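Local structure of tyrosyl-tRNA synthetase (Archaeoglobus fulgidus, 2CYB) at residues 5-10 against 21-26. The protein probably catalyses the attachment of tyrosine to its cognate tRNA in two steps, activating the amino acid with ATP before passing it to the acceptor end. Residues are numbered along the deposited sequence; the frame is centred on the assembly and turned at random.
Sequences EKLRLI and EELRQL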
loop_
_atom_site.group_PDB
_atom_site.type_symbol
_atom_site.label_atom_id
_atom_site.label_comp_id
_atom_site.label_asym_id
_atom_site.label_seq_id
_atom_site.Cartn_x
_atom_site.Cartn_y
_atom_site.Cartn_z
ATOM N N GLU A 5 -39.261 -17.521 0.012
ATOM C CA GLU A 5 -38.976 -17.711 1.427
ATOM C C GLU A 5 -37.491 -17.609 1.769
ATOM O O GLU A 5 -37.128 -17.204 2.876
ATOM C CB GLU A 5 -39.537 -19.052 1.901
ATOM C CG GLU A 5 -38.965 -20.261 1.200
ATOM C CD GLU A 5 -39.870 -21.473 1.317
ATOM O OE1 GLU A 5 -40.257 -21.821 2.452
ATOM O OE2 GLU A 5 -40.194 -22.076 0.273
ATOM N N LYS A 6 -36.624 -17.971 0.831
ATOM C CA LYS A 6 -35.199 -17.871 1.105
ATOM C C LYS A 6 -34.776 -16.418 1.011
ATOM O O LYS A 6 -33.888 -15.968 1.732
ATOM C CB LYS A 6 -34.403 -18.750 0.137
ATOM C CG LYS A 6 -34.659 -20.225 0.381
ATOM C CD LYS A 6 -34.590 -20.523 1.880
ATOM C CE LYS A 6 -35.245 -21.836 2.251
ATOM N NZ LYS A 6 -35.233 -22.009 3.728
ATOM N N LEU A 7 -35.444 -15.680 0.135
ATOM C CA LEU A 7 -35.161 -14.269 -0.047
ATOM C C LEU A 7 -35.563 -13.533 1.236
ATOM O O LEU A 7 -34.868 -12.624 1.687
ATOM C CB LEU A 7 -35.953 -13.750 -1.248
ATOM C CG LEU A 7 -35.326 -12.711 -2.181
ATOM C CD1 LEU A 7 -33.894 -13.096 -2.523
ATOM C CD2 LEU A 7 -36.169 -12.612 -3.450
ATOM N N ARG A 8 -36.682 -13.943 1.830
ATOM C CA ARG A 8 -37.172 -13.324 3.062
ATOM C C ARG A 8 -36.187 -13.560 4.203
ATOM O O ARG A 8 -35.883 -12.650 4.977
ATOM C CB ARG A 8 -38.537 -13.906 3.448
ATOM C CG ARG A 8 -39.611 -13.759 2.380
ATOM C CD ARG A 8 -40.236 -12.369 2.368
ATOM N NE ARG A 8 -41.192 -12.185 3.460
ATOM C CZ ARG A 8 -42.319 -12.880 3.597
ATOM N NH1 ARG A 8 -42.641 -13.813 2.711
ATOM N NH2 ARG A 8 -43.128 -12.640 4.621
ATOM N N LEU A 9 -35.699 -14.792 4.300
ATOM C CA LEU A 9 -34.753 -15.179 5.338
ATOM C C LEU A 9 -33.402 -14.486 5.153
ATOM O O LEU A 9 -32.806 -13.989 6.119
ATOM C CB LEU A 9 -34.563 -16.699 5.317
ATOM C CG LEU A 9 -33.463 -17.299 6.195
ATOM C CD1 LEU A 9 -33.692 -16.932 7.657
ATOM C CD2 LEU A 9 -33.444 -18.807 6.012
ATOM N N ILE A 10 -32.928 -14.451 3.913
ATOM C CA ILE A 10 -31.646 -13.826 3.603
ATOM C C ILE A 10 -31.655 -12.347 3.943
ATOM O O ILE A 10 -30.701 -11.826 4.515
ATOM C CB ILE A 10 -31.281 -13.974 2.100
ATOM C CG1 ILE A 10 -30.975 -15.437 1.773
ATOM C CG2 ILE A 10 -30.065 -13.110 1.771
ATOM C CD1 ILE A 10 -30.736 -15.697 0.305
ATOM N N GLU A 21 -32.400 -7.257 -6.916
ATOM C CA GLU A 21 -32.547 -8.021 -8.149
ATOM C C GLU A 21 -31.382 -8.984 -8.351
ATOM O O GLU A 21 -31.590 -10.155 -8.684
ATOM C CB GLU A 21 -32.670 -7.062 -9.337
ATOM C CG GLU A 21 -33.777 -6.028 -9.148
ATOM C CD GLU A 21 -33.920 -5.075 -10.324
ATOM O OE1 GLU A 21 -32.929 -4.398 -10.672
ATOM O OE2 GLU A 21 -35.030 -5.000 -10.896
ATOM N N GLU A 22 -30.162 -8.491 -8.137
ATOM C CA GLU A 22 -28.963 -9.313 -8.285
ATOM C C GLU A 22 -29.027 -10.507 -7.345
ATOM O O GLU A 22 -28.670 -11.626 -7.718
ATOM C CB GLU A 22 -27.706 -8.486 -7.985
ATOM C CG GLU A 22 -27.294 -7.529 -9.096
ATOM C CD GLU A 22 -26.197 -6.564 -8.663
ATOM O OE1 GLU A 22 -25.355 -6.960 -7.829
ATOM O OE2 GLU A 22 -26.170 -5.417 -9.165
ATOM N N LEU A 23 -29.482 -10.264 -6.120
ATOM C CA LEU A 23 -29.594 -11.328 -5.132
ATOM C C LEU A 23 -30.593 -12.378 -5.612
ATOM O O LEU A 23 -30.350 -13.579 -5.493
ATOM C CB LEU A 23 -30.047 -10.749 -3.786
ATOM C CG LEU A 23 -30.425 -11.739 -2.685
ATOM C CD1 LEU A 23 -29.278 -12.709 -2.423
ATOM C CD2 LEU A 23 -30.788 -10.966 -1.429
ATOM N N ARG A 24 -31.718 -11.917 -6.147
ATOM C CA ARG A 24 -32.739 -12.834 -6.644
ATOM C C ARG A 24 -32.175 -13.668 -7.792
ATOM O O ARG A 24 -32.150 -14.896 -7.719
ATOM C CB ARG A 24 -33.977 -12.066 -7.125
ATOM C CG ARG A 24 -35.083 -12.975 -7.677
ATOM C CD ARG A 24 -36.229 -12.182 -8.296
ATOM N NE ARG A 24 -37.114 -11.576 -7.305
ATOM C CZ ARG A 24 -37.948 -12.259 -6.523
ATOM N NH1 ARG A 24 -38.718 -11.619 -5.650
ATOM N NH2 ARG A 24 -38.017 -13.581 -6.613
ATOM N N GLN A 25 -31.710 -13.002 -8.844
ATOM C CA GLN A 25 -31.160 -13.728 -9.980
ATOM C C GLN A 25 -29.979 -14.605 -9.581
ATOM O O GLN A 25 -29.716 -15.622 -10.215
ATOM C CB GLN A 25 -30.777 -12.763 -11.110
ATOM C CG GLN A 25 -30.046 -11.510 -10.697
ATOM C CD GLN A 25 -29.957 -10.498 -11.832
ATOM O OE1 GLN A 25 -29.443 -10.802 -12.911
ATOM N NE2 GLN A 25 -30.460 -9.290 -11.594
ATOM N N LEU A 26 -29.275 -14.224 -8.520
ATOM C CA LEU A 26 -28.149 -15.019 -8.046
ATOM C C LEU A 26 -28.668 -16.350 -7.506
ATOM O O LEU A 26 -28.084 -17.406 -7.753
ATOM C CB LEU A 26 -27.390 -14.273 -6.941
ATOM C CG LEU A 26 -26.384 -15.095 -6.125
ATOM C CD1 LEU A 26 -25.319 -15.691 -7.036
ATOM C CD2 LEU A 26 -25.741 -14.198 -5.073
#
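Leu7 splits its two methyls between Leu23 and Arg24. Leu7 CD1 lies 3.7 Å from Leu23 CG, the two leucine side chains running alongside one another and pointing opposite ways. Leu7 CD2 sits over one face of the Arg24 guanidinium, 3.4 Å above its plane and off-centre, nearer the edge of the group, 3.5 Å from Arg24 NH1. Arg24 leaves its helix with CG anti to the backbone N (chi1 179°); the chain then bends at chi3 (-76°), and the side chain crosses that of Leu7 at about a right angle. Helix 3-11 precedes and helix 20-28 follows the short strand 16-18, which joins antiparallel to strand 200-204 at one margin of the Rossmann-type sheet of this class I synthetase; the contact is side-chain packing, with no hydrogen bond across it, away from the tyrosine pocket. The axes of the two short segments come within 10.9 Å, their N-to-C directions 132° apart. An alanine at Leu7 would remove both methyls and is likely to open a gap beside Leu23 and leave the guanidinium of Arg24 freer to turn. Deeper in, Ile10 CG2 meets Leu23 CD2 at 3.9 Å, while Leu59, Phe64 and Leu202 also touch the Ile10 side chain.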